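Local atomic coordinates of inorganic pyrophosphatase (Ehrlichia chaffeensis, PDB entry 3LO0), a protein that probably catalyses the magnesium-dependent hydrolysis of inorganic pyrophosphate to two phosphate ions, working as a homohexamer. Residues 38-43 with 77-82; 93-98 with 129-134; 110-115 with 140-145. All coordinates share one frame; numbering follows the deposited sequence.

Contact 1 (38-43 with 77-82); sequences NVIIEI and YGFIPH. With SO4 (sulfate ion), chain B.
A classic beta bulge joins the antiparallel strands here, at a tyrosine predicted to bind substrate: two successive residues, Glu42 and Ile43, stand opposite the single residue Tyr77, and both of their backbone N-H groups end on its carbonyl. Glu42 N lies 2.8 Å from Tyr77 O, and Ile43 N reaches the same oxygen in the carbonyl plane. Tyr77 N answers by binding Ile43 O, and beyond the bulge Ile40 and Phe79 form a regular hydrogen-bonded pair. Between the bulge and this pair, Gly78 CA comes within 3.2 Å of Ile40 O in a CA-H...O contact.

The Phe79 ring is met on one face and at one edge. Its CG sits between the backbone N and carbonyl carbon (chi1 65°), which lays the ring alongside Ile40; Ile40 CB stands over one face, 4.1 Å from the ring centroid, as a CH-pi contact. The Glu42 side chain crosses the ring edge at about a right angle, with Glu42 CD 3.6 Å from Phe79 CD1. Glu42 OE2 accepts a hydrogen bond from the backbone N of Phe54.

Tyr77 CG is anti to the backbone N (chi1 -180°), and the ring runs out to a bound sulfate, whose O1 lies at the ring edge. Tyr77 OH hydrogen-bonds sulfate O1, though the modelled 2.5 Å is doubtfully short. Lys126 also hydrogen-bonds this hydroxyl. A sulfate held this way is consistent with the phosphate-binding pocket of a family I pyrophosphatase.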
loop_
_atom_site.group_PDB
_atom_site.type_symbol
_atom_site.label_atom_id
_atom_site.label_comp_id
_atom_site.label_asym_id
_atom_site.label_seq_id
_atom_site.Cartn_x
_atom_site.Cartn_y
_atom_site.Cartn_z
ATOM N N ASN A 38 -12.304 -5.083 25.196
ATOM C CA ASN A 38 -12.420 -4.252 24.036
ATOM C C ASN A 38 -11.175 -3.410 23.937
ATOM O O ASN A 38 -10.748 -2.764 24.905
ATOM C CB ASN A 38 -13.634 -3.353 24.089
ATOM C CG ASN A 38 -14.925 -4.110 24.013
ATOM O OD1 ASN A 38 -15.039 -5.111 23.308
ATOM N ND2 ASN A 38 -15.929 -3.619 24.744
ATOM N N VAL A 39 -10.591 -3.375 22.750
ATOM C CA VAL A 39 -9.447 -2.515 22.543
ATOM C C VAL A 39 -9.734 -1.527 21.406
ATOM O O VAL A 39 -10.131 -1.931 20.301
ATOM C CB VAL A 39 -8.196 -3.349 22.209
ATOM C CG1 VAL A 39 -6.967 -2.422 22.090
ATOM C CG2 VAL A 39 -8.004 -4.471 23.253
ATOM N N ILE A 40 -9.552 -0.243 21.681
ATOM C CA ILE A 40 -9.663 0.785 20.645
ATOM C C ILE A 40 -8.309 0.943 20.048
ATOM O O ILE A 40 -7.364 1.279 20.759
ATOM C CB ILE A 40 -10.131 2.142 21.186
ATOM C CG1 ILE A 40 -11.583 2.019 21.615
ATOM C CG2 ILE A 40 -9.976 3.222 20.073
ATOM C CD1 ILE A 40 -12.242 3.315 22.054
ATOM N N ILE A 41 -8.191 0.649 18.760
ATOM C CA ILE A 41 -6.918 0.721 18.066
ATOM C C ILE A 41 -6.545 2.179 17.763
ATOM O O ILE A 41 -7.375 2.969 17.259
ATOM C CB ILE A 41 -6.896 -0.126 16.769
ATOM C CG1 ILE A 41 -7.127 -1.628 17.066
ATOM C CG2 ILE A 41 -5.548 0.026 16.055
ATOM C CD1 ILE A 41 -6.143 -2.209 18.095
ATOM N N GLU A 42 -5.314 2.526 18.101
ATOM C CA GLU A 42 -4.761 3.832 17.804
ATOM C C GLU A 42 -3.815 3.827 16.620
ATOM O O GLU A 42 -3.830 4.769 15.816
ATOM C CB GLU A 42 -4.009 4.363 19.008
ATOM C CG GLU A 42 -4.907 4.788 20.112
ATOM C CD GLU A 42 -4.142 5.126 21.355
ATOM O OE1 GLU A 42 -3.398 4.231 21.834
ATOM O OE2 GLU A 42 -4.293 6.274 21.850
ATOM N N ILE A 43 -2.982 2.781 16.544
ATOM C CA ILE A 43 -1.953 2.645 15.517
ATOM C C ILE A 43 -2.000 1.223 14.936
ATOM O O ILE A 43 -1.945 0.233 15.684
ATOM C CB ILE A 43 -0.542 2.858 16.148
ATOM C CG1 ILE A 43 -0.465 4.253 16.795
ATOM C CG2 ILE A 43 0.558 2.647 15.115
ATOM C CD1 ILE A 43 0.740 4.496 17.619
ATOM N N TYR A 77 -1.814 -1.370 18.035
ATOM C CA TYR A 77 -1.581 -0.810 19.322
ATOM C C TYR A 77 -2.693 0.129 19.704
ATOM O O TYR A 77 -3.095 0.971 18.915
ATOM C CB TYR A 77 -0.246 -0.073 19.318
ATOM C CG TYR A 77 0.125 0.569 20.628
ATOM C CD1 TYR A 77 0.683 -0.182 21.637
ATOM C CD2 TYR A 77 -0.065 1.931 20.854
ATOM C CE1 TYR A 77 1.073 0.380 22.820
ATOM C CE2 TYR A 77 0.293 2.507 22.081
ATOM C CZ TYR A 77 0.865 1.703 23.057
ATOM O OH TYR A 77 1.252 2.180 24.267
ATOM N N GLY A 78 -3.202 0.008 20.921
ATOM C CA GLY A 78 -4.283 0.900 21.354
ATOM C C GLY A 78 -4.510 0.771 22.838
ATOM O O GLY A 78 -3.595 0.375 23.565
ATOM N N PHE A 79 -5.731 1.003 23.278
ATOM C CA PHE A 79 -6.024 1.076 24.722
ATOM C C PHE A 79 -7.364 0.480 25.082
ATOM O O PHE A 79 -8.249 0.309 24.219
ATOM C CB PHE A 79 -5.978 2.556 25.203
ATOM C CG PHE A 79 -7.061 3.438 24.608
ATOM C CD1 PHE A 79 -6.894 4.036 23.373
ATOM C CD2 PHE A 79 -8.243 3.656 25.285
ATOM C CE1 PHE A 79 -7.862 4.854 22.849
ATOM C CE2 PHE A 79 -9.237 4.472 24.752
ATOM C CZ PHE A 79 -9.060 5.062 23.547
ATOM N N ILE A 80 -7.531 0.164 26.370
ATOM C CA ILE A 80 -8.826 -0.328 26.846
ATOM C C ILE A 80 -9.616 0.865 27.391
ATOM O O ILE A 80 -9.175 1.511 28.327
ATOM C CB ILE A 80 -8.708 -1.365 27.957
ATOM C CG1 ILE A 80 -7.667 -2.428 27.606
ATOM C CG2 ILE A 80 -10.105 -1.966 28.328
ATOM C CD1 ILE A 80 -7.467 -3.463 28.707
ATOM N N PRO A 81 -10.769 1.157 26.776
ATOM C CA PRO A 81 -11.547 2.318 27.165
ATOM C C PRO A 81 -12.019 2.205 28.602
ATOM O O PRO A 81 -12.343 1.107 29.068
ATOM C CB PRO A 81 -12.736 2.327 26.184
ATOM C CG PRO A 81 -12.735 1.041 25.498
ATOM C CD PRO A 81 -11.373 0.424 25.655
ATOM N N HIS A 82 -11.955 3.322 29.313
ATOM C CA HIS A 82 -12.388 3.387 30.725
ATOM C C HIS A 82 -11.549 2.567 31.682
ATOM O O HIS A 82 -12.035 2.047 32.669
ATOM C CB HIS A 82 -13.882 3.085 30.831
ATOM C CG HIS A 82 -14.708 3.977 29.961
ATOM N ND1 HIS A 82 -14.598 5.355 29.992
ATOM C CD2 HIS A 82 -15.619 3.695 29.000
ATOM C CE1 HIS A 82 -15.426 5.881 29.107
ATOM N NE2 HIS A 82 -16.057 4.896 28.491
HETATM S S SO4 B . 2.391 5.603 25.035
HETATM O O1 SO4 B . 1.485 4.641 24.397
HETATM O O2 SO4 B . 3.680 5.718 24.324
HETATM O O3 SO4 B . 1.716 6.919 25.051
HETATM O O4 SO4 B . 2.731 5.153 26.396
#

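Contact 2 (93-98 with 129-134); sequences VLVASR and AVPTHK
Val95 and Ala129 form a parallel beta bridge, their strand segments running 41° apart, and two backbone bonds hold it: Ala129 N to Leu94 O at 2.8 Å and Ala96 N to Ala129 O at 3.0 Å. Parallel pairing is the exception in this mixed pyrophosphatase sheet, whose other strand pairs are antiparallel. Val95 CA adds a CA-H...O contact to Ala129 O, so that one carbonyl receives both the N-H of Ala96 and the CA-H of the residue before it.

Few side-chain atoms meet. Ala129 CB packs against Val93 CG1 at 3.9 Å, the branch that stands anti to the backbone N (chi1 -175°) and is thereby swung over the neighbouring strand. Val95 uses the equivalent branch further along: its CG1 crosses to the Pro131 ring and meets CD at 4.2 Å. The methyl of Ala96 lies loosely near Val130 CG1.

Around this buried pairing, Leu94 packs on Ile156 and Phe160 of helix 150-162 and against Tyr77. Past the strand end, Ser97 OG bonds to Phe99 O, and Arg98 forms a salt bridge with Asp136 while its NH2 reaches Leu67 O of a neighbouring subunit, so this corner also takes part in the hexamer.

Where the strands part, proline brings no N-H to continue the ladder: Ala96 O is buried without a hydrogen-bond partner, and Pro131 CD sits 3.0 Å from it.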
loop_
_atom_site.group_PDB
_atom_site.type_symbol
_atom_site.label_atom_id
_atom_site.label_comp_id
_atom_site.label_asym_id
_atom_site.label_seq_id
_atom_site.Cartn_x
_atom_site.Cartn_y
_atom_site.Cartn_z
ATOM N N VAL A 93 -2.497 -1.747 25.053
ATOM C CA VAL A 93 -2.594 -3.095 24.576
ATOM C C VAL A 93 -1.997 -3.220 23.164
ATOM O O VAL A 93 -2.343 -2.454 22.247
ATOM C CB VAL A 93 -4.065 -3.568 24.550
ATOM C CG1 VAL A 93 -4.157 -5.050 24.160
ATOM C CG2 VAL A 93 -4.728 -3.300 25.859
ATOM N N LEU A 94 -1.144 -4.229 23.002
ATOM C CA LEU A 94 -0.747 -4.729 21.694
ATOM C C LEU A 94 -1.670 -5.859 21.282
ATOM O O LEU A 94 -1.782 -6.846 22.002
ATOM C CB LEU A 94 0.676 -5.280 21.745
ATOM C CG LEU A 94 1.705 -4.217 22.119
ATOM C CD1 LEU A 94 2.816 -4.817 22.969
ATOM C CD2 LEU A 94 2.247 -3.559 20.824
ATOM N N VAL A 95 -2.302 -5.748 20.124
ATOM C CA VAL A 95 -3.125 -6.827 19.621
ATOM C C VAL A 95 -2.461 -7.426 18.397
ATOM O O VAL A 95 -2.375 -6.786 17.376
ATOM C CB VAL A 95 -4.541 -6.387 19.269
ATOM C CG1 VAL A 95 -5.428 -7.618 18.935
ATOM C CG2 VAL A 95 -5.166 -5.549 20.438
ATOM N N ALA A 96 -1.975 -8.647 18.515
ATOM C CA ALA A 96 -1.402 -9.340 17.364
ATOM C C ALA A 96 -2.523 -9.673 16.401
ATOM O O ALA A 96 -3.629 -9.999 16.809
ATOM C CB ALA A 96 -0.678 -10.609 17.834
ATOM N N SER A 97 -2.284 -9.537 15.092
ATOM C CA SER A 97 -3.302 -9.880 14.152
ATOM C C SER A 97 -2.699 -10.288 12.790
ATOM O O SER A 97 -1.519 -10.090 12.554
ATOM C CB SER A 97 -4.303 -8.735 14.018
ATOM O OG SER A 97 -3.762 -7.668 13.298
ATOM N N ARG A 98 -3.507 -10.888 11.931
ATOM C CA ARG A 98 -3.016 -11.364 10.625
ATOM C C ARG A 98 -2.942 -10.200 9.640
ATOM O O ARG A 98 -2.210 -10.260 8.634
ATOM C CB ARG A 98 -3.961 -12.442 10.049
ATOM C CG ARG A 98 -4.052 -13.772 10.781
ATOM C CD ARG A 98 -4.802 -14.879 9.922
ATOM N NE ARG A 98 -6.276 -14.792 9.926
ATOM C CZ ARG A 98 -7.061 -14.542 8.872
ATOM N NH1 ARG A 98 -6.575 -14.327 7.652
ATOM N NH2 ARG A 98 -8.375 -14.513 9.024
ATOM N N ALA A 129 -2.234 -9.172 23.581
ATOM C CA ALA A 129 -3.510 -9.857 23.434
ATOM C C ALA A 129 -3.659 -10.327 22.004
ATOM O O ALA A 129 -2.922 -9.881 21.110
ATOM C CB ALA A 129 -4.682 -8.895 23.829
ATOM N N VAL A 130 -4.597 -11.246 21.798
ATOM C CA VAL A 130 -4.912 -11.752 20.493
ATOM C C VAL A 130 -6.394 -11.607 20.268
ATOM O O VAL A 130 -7.149 -11.468 21.227
ATOM C CB VAL A 130 -4.517 -13.214 20.312
ATOM C CG1 VAL A 130 -3.002 -13.381 20.452
ATOM C CG2 VAL A 130 -5.351 -14.134 21.290
ATOM N N PRO A 131 -6.808 -11.611 19.006
ATOM C CA PRO A 131 -8.242 -11.554 18.724
ATOM C C PRO A 131 -8.983 -12.764 19.305
ATOM O O PRO A 131 -8.427 -13.878 19.363
ATOM C CB PRO A 131 -8.305 -11.558 17.204
ATOM C CG PRO A 131 -6.949 -11.051 16.742
ATOM C CD PRO A 131 -6.002 -11.594 17.769
ATOM N N THR A 132 -10.226 -12.561 19.725
ATOM C CA THR A 132 -10.999 -13.663 20.261
ATOM C C THR A 132 -11.370 -14.621 19.135
ATOM O O THR A 132 -11.350 -14.254 17.959
ATOM C CB THR A 132 -12.276 -13.190 20.976
ATOM O OG1 THR A 132 -13.113 -12.508 20.045
ATOM C CG2 THR A 132 -11.908 -12.242 22.099
ATOM N N HIS A 133 -11.769 -15.832 19.521
ATOM C CA HIS A 133 -12.029 -16.898 18.568
ATOM C C HIS A 133 -13.125 -16.504 17.585
ATOM O O HIS A 133 -13.109 -16.922 16.430
ATOM C CB HIS A 133 -12.365 -18.208 19.275
ATOM C CG HIS A 133 -13.753 -18.276 19.820
ATOM N ND1 HIS A 133 -14.805 -18.808 19.099
ATOM C CD2 HIS A 133 -14.260 -17.912 21.022
ATOM C CE1 HIS A 133 -15.905 -18.755 19.833
ATOM N NE2 HIS A 133 -15.604 -18.218 21.004
ATOM N N LYS A 134 -14.052 -15.684 18.055
ATOM C CA LYS A 134 -15.091 -15.096 17.237
ATOM C C LYS A 134 -14.515 -14.270 16.104
ATOM O O LYS A 134 -15.014 -14.318 14.978
ATOM C CB LYS A 134 -15.973 -14.181 18.114
#

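Contact 3 (110-115 with 140-145); sequences RPVGVL and NNIKDY
Both terminal nitrogens of Arg110 donate to one oxygen, the backbone carbonyl of Ile142: NH2 at 2.9 Å from Ile142 O and NH1 at 3.1 Å. The oxygen lies in the guanidinium plane, and NH2 lies in the carbonyl plane while NH1 is tilted 29° from it. The chain from CG to NE is extended, which carries the guanidinium away from the strand to the loop.

At the other end of the contact Val112 O accepts a weak bond from Tyr145 N, the N-H...O angle being only 121°. Asp144 CA gives the same oxygen a CA-H...O contact. The Val112 side chain lies between the two ends: CG1 is 3.9 Å from Ile142 O and rests loosely on Ile142 CG2, while CG2 lies by the backbone of Tyr145.

Val112 and Gly113 share one partner, Leu128, across the sheet, a classic beta bulge of the long strand 106-118, and this is one of the places where the loop before helix 150-162 touches that strand. Gly113 CA approaches Tyr145 CB to 4.1 Å.

Further bonds hold the loop residues. Lys143 bends back at chi2 (-53°) so that NZ binds Asn140 O at 2.9 Å; this puts the ammonium over one face of the Arg110 guanidinium, two like charges that probably disfavour each other somewhat. A water accepts from Arg110 NH1 and makes a weak bond to Asn140 OD1. Asp144 OD2 bonds to Ser146 OG and OD1 to Val180 N, and the Tyr145 ring meets that of Trp177.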
loop_
_atom_site.group_PDB
_atom_site.type_symbol
_atom_site.label_atom_id
_atom_site.label_comp_id
_atom_site.label_asym_id
_atom_site.label_seq_id
_atom_site.Cartn_x
_atom_site.Cartn_y
_atom_site.Cartn_z
ATOM N N ARG A 110 -8.313 -10.898 23.655
ATOM C CA ARG A 110 -8.078 -11.535 24.946
ATOM C C ARG A 110 -6.619 -11.480 25.271
ATOM O O ARG A 110 -5.763 -11.738 24.406
ATOM C CB ARG A 110 -8.636 -12.945 25.026
ATOM C CG ARG A 110 -8.183 -13.898 23.978
ATOM C CD ARG A 110 -8.889 -15.282 24.169
ATOM N NE ARG A 110 -8.426 -16.158 23.098
ATOM C CZ ARG A 110 -7.208 -16.710 23.054
ATOM N NH1 ARG A 110 -6.859 -17.437 22.001
ATOM N NH2 ARG A 110 -6.344 -16.543 24.053
ATOM N N PRO A 111 -6.324 -11.068 26.499
ATOM C CA PRO A 111 -4.952 -10.919 26.886
ATOM C C PRO A 111 -4.295 -12.279 26.998
ATOM O O PRO A 111 -4.954 -13.251 27.369
ATOM C CB PRO A 111 -5.031 -10.295 28.270
ATOM C CG PRO A 111 -6.365 -10.670 28.771
ATOM C CD PRO A 111 -7.236 -10.922 27.642
ATOM N N VAL A 112 -3.010 -12.326 26.691
ATOM C CA VAL A 112 -2.240 -13.535 26.884
ATOM C C VAL A 112 -0.960 -13.324 27.668
ATOM O O VAL A 112 -0.249 -14.291 27.953
ATOM C CB VAL A 112 -1.933 -14.212 25.555
ATOM C CG1 VAL A 112 -3.263 -14.595 24.877
ATOM C CG2 VAL A 112 -1.083 -13.305 24.649
ATOM N N GLY A 113 -0.682 -12.078 28.039
ATOM C CA GLY A 113 0.562 -11.746 28.696
ATOM C C GLY A 113 0.718 -10.257 28.812
ATOM O O GLY A 113 -0.169 -9.494 28.376
ATOM N N VAL A 114 1.839 -9.858 29.412
ATOM C CA VAL A 114 2.179 -8.467 29.594
ATOM C C VAL A 114 3.711 -8.263 29.527
ATOM O O VAL A 114 4.499 -9.058 30.069
ATOM C CB VAL A 114 1.535 -7.913 30.914
ATOM C CG1 VAL A 114 1.979 -8.717 32.135
ATOM C CG2 VAL A 114 1.827 -6.432 31.080
ATOM N N LEU A 115 4.109 -7.216 28.817
ATOM C CA LEU A 115 5.470 -6.800 28.737
ATOM C C LEU A 115 5.648 -5.707 29.786
ATOM O O LEU A 115 4.971 -4.689 29.760
ATOM C CB LEU A 115 5.824 -6.254 27.351
ATOM C CG LEU A 115 7.251 -5.692 27.227
ATOM C CD1 LEU A 115 8.281 -6.802 27.530
ATOM C CD2 LEU A 115 7.503 -5.083 25.869
ATOM N N ASN A 140 -6.419 -19.252 18.223
ATOM C CA ASN A 140 -7.025 -20.162 19.207
ATOM C C ASN A 140 -5.993 -20.853 20.098
ATOM O O ASN A 140 -6.206 -20.984 21.295
ATOM C CB ASN A 140 -7.889 -21.242 18.522
ATOM C CG ASN A 140 -9.231 -20.720 18.024
ATOM O OD1 ASN A 140 -9.627 -19.604 18.323
ATOM N ND2 ASN A 140 -9.939 -21.549 17.256
ATOM N N ASN A 141 -4.867 -21.244 19.508
ATOM C CA ASN A 141 -3.815 -21.985 20.210
ATOM C C ASN A 141 -2.849 -21.126 21.025
ATOM O O ASN A 141 -1.948 -21.658 21.682
ATOM C CB ASN A 141 -3.014 -22.860 19.215
ATOM C CG ASN A 141 -2.032 -22.050 18.363
ATOM O OD1 ASN A 141 -1.997 -20.809 18.427
ATOM N ND2 ASN A 141 -1.245 -22.747 17.546
ATOM N N ILE A 142 -3.017 -19.809 20.981
ATOM C CA ILE A 142 -2.217 -18.918 21.809
ATOM C C ILE A 142 -3.028 -18.665 23.087
ATOM O O ILE A 142 -4.015 -17.927 23.075
ATOM C CB ILE A 142 -1.875 -17.604 21.075
ATOM C CG1 ILE A 142 -1.223 -17.879 19.716
ATOM C CG2 ILE A 142 -0.890 -16.742 21.879
ATOM C CD1 ILE A 142 0.135 -18.594 19.813
ATOM N N LYS A 143 -2.629 -19.311 24.180
ATOM C CA LYS A 143 -3.299 -19.147 25.484
ATOM C C LYS A 143 -2.457 -18.338 26.472
ATOM O O LYS A 143 -2.963 -17.868 27.506
ATOM C CB LYS A 143 -3.618 -20.530 26.098
ATOM C CG LYS A 143 -4.478 -21.459 25.208
ATOM C CD LYS A 143 -5.749 -20.761 24.751
ATOM C CE LYS A 143 -6.860 -21.739 24.329
ATOM N NZ LYS A 143 -7.971 -21.001 23.601
ATOM N N ASP A 144 -1.172 -18.202 26.158
ATOM C CA ASP A 144 -0.219 -17.504 27.000
ATOM C C ASP A 144 0.829 -16.934 26.065
ATOM O O ASP A 144 0.996 -17.412 24.943
ATOM C CB ASP A 144 0.401 -18.459 28.041
ATOM C CG ASP A 144 1.317 -17.745 29.044
ATOM O OD1 ASP A 144 0.878 -16.809 29.743
ATOM O OD2 ASP A 144 2.510 -18.123 29.120
ATOM N N TYR A 145 1.509 -15.883 26.504
ATOM C CA TYR A 145 2.442 -15.185 25.629
ATOM C C TYR A 145 3.531 -16.145 25.107
ATOM O O TYR A 145 3.944 -16.032 23.957
ATOM C CB TYR A 145 3.084 -13.995 26.357
ATOM C CG TYR A 145 4.076 -14.420 27.376
ATOM C CD1 TYR A 145 5.400 -14.613 27.022
ATOM C CD2 TYR A 145 3.696 -14.664 28.701
ATOM C CE1 TYR A 145 6.335 -15.049 27.938
ATOM C CE2 TYR A 145 4.620 -15.118 29.638
ATOM C CZ TYR A 145 5.948 -15.297 29.251
ATOM O OH TYR A 145 6.882 -15.744 30.167
HETATM O O HOH W 1 -8.294 -16.563 19.360
#

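From the N terminus, strand 37-41 opens contact 1, which closes when strand 76-79 returns beside it, bringing the intervening hairpin strands 50-55 and 60-66 with it. Contact 2 opens afterwards, in series: Gly78 O bonds to Val93 N, so strand 92-95 continues the sheet directly. Before contact 2 can close at 129-134, the chain lays down strand 106-118 and opens contact 3, which closes only at 140-145; contacts 2 and 3 therefore cross. They meet where Val130 O bonds to Arg110 N. Contacts 1 and 3 do not touch, their centres about 17 Å apart, yet strands 37-41 and 106-118 are sheet neighbours.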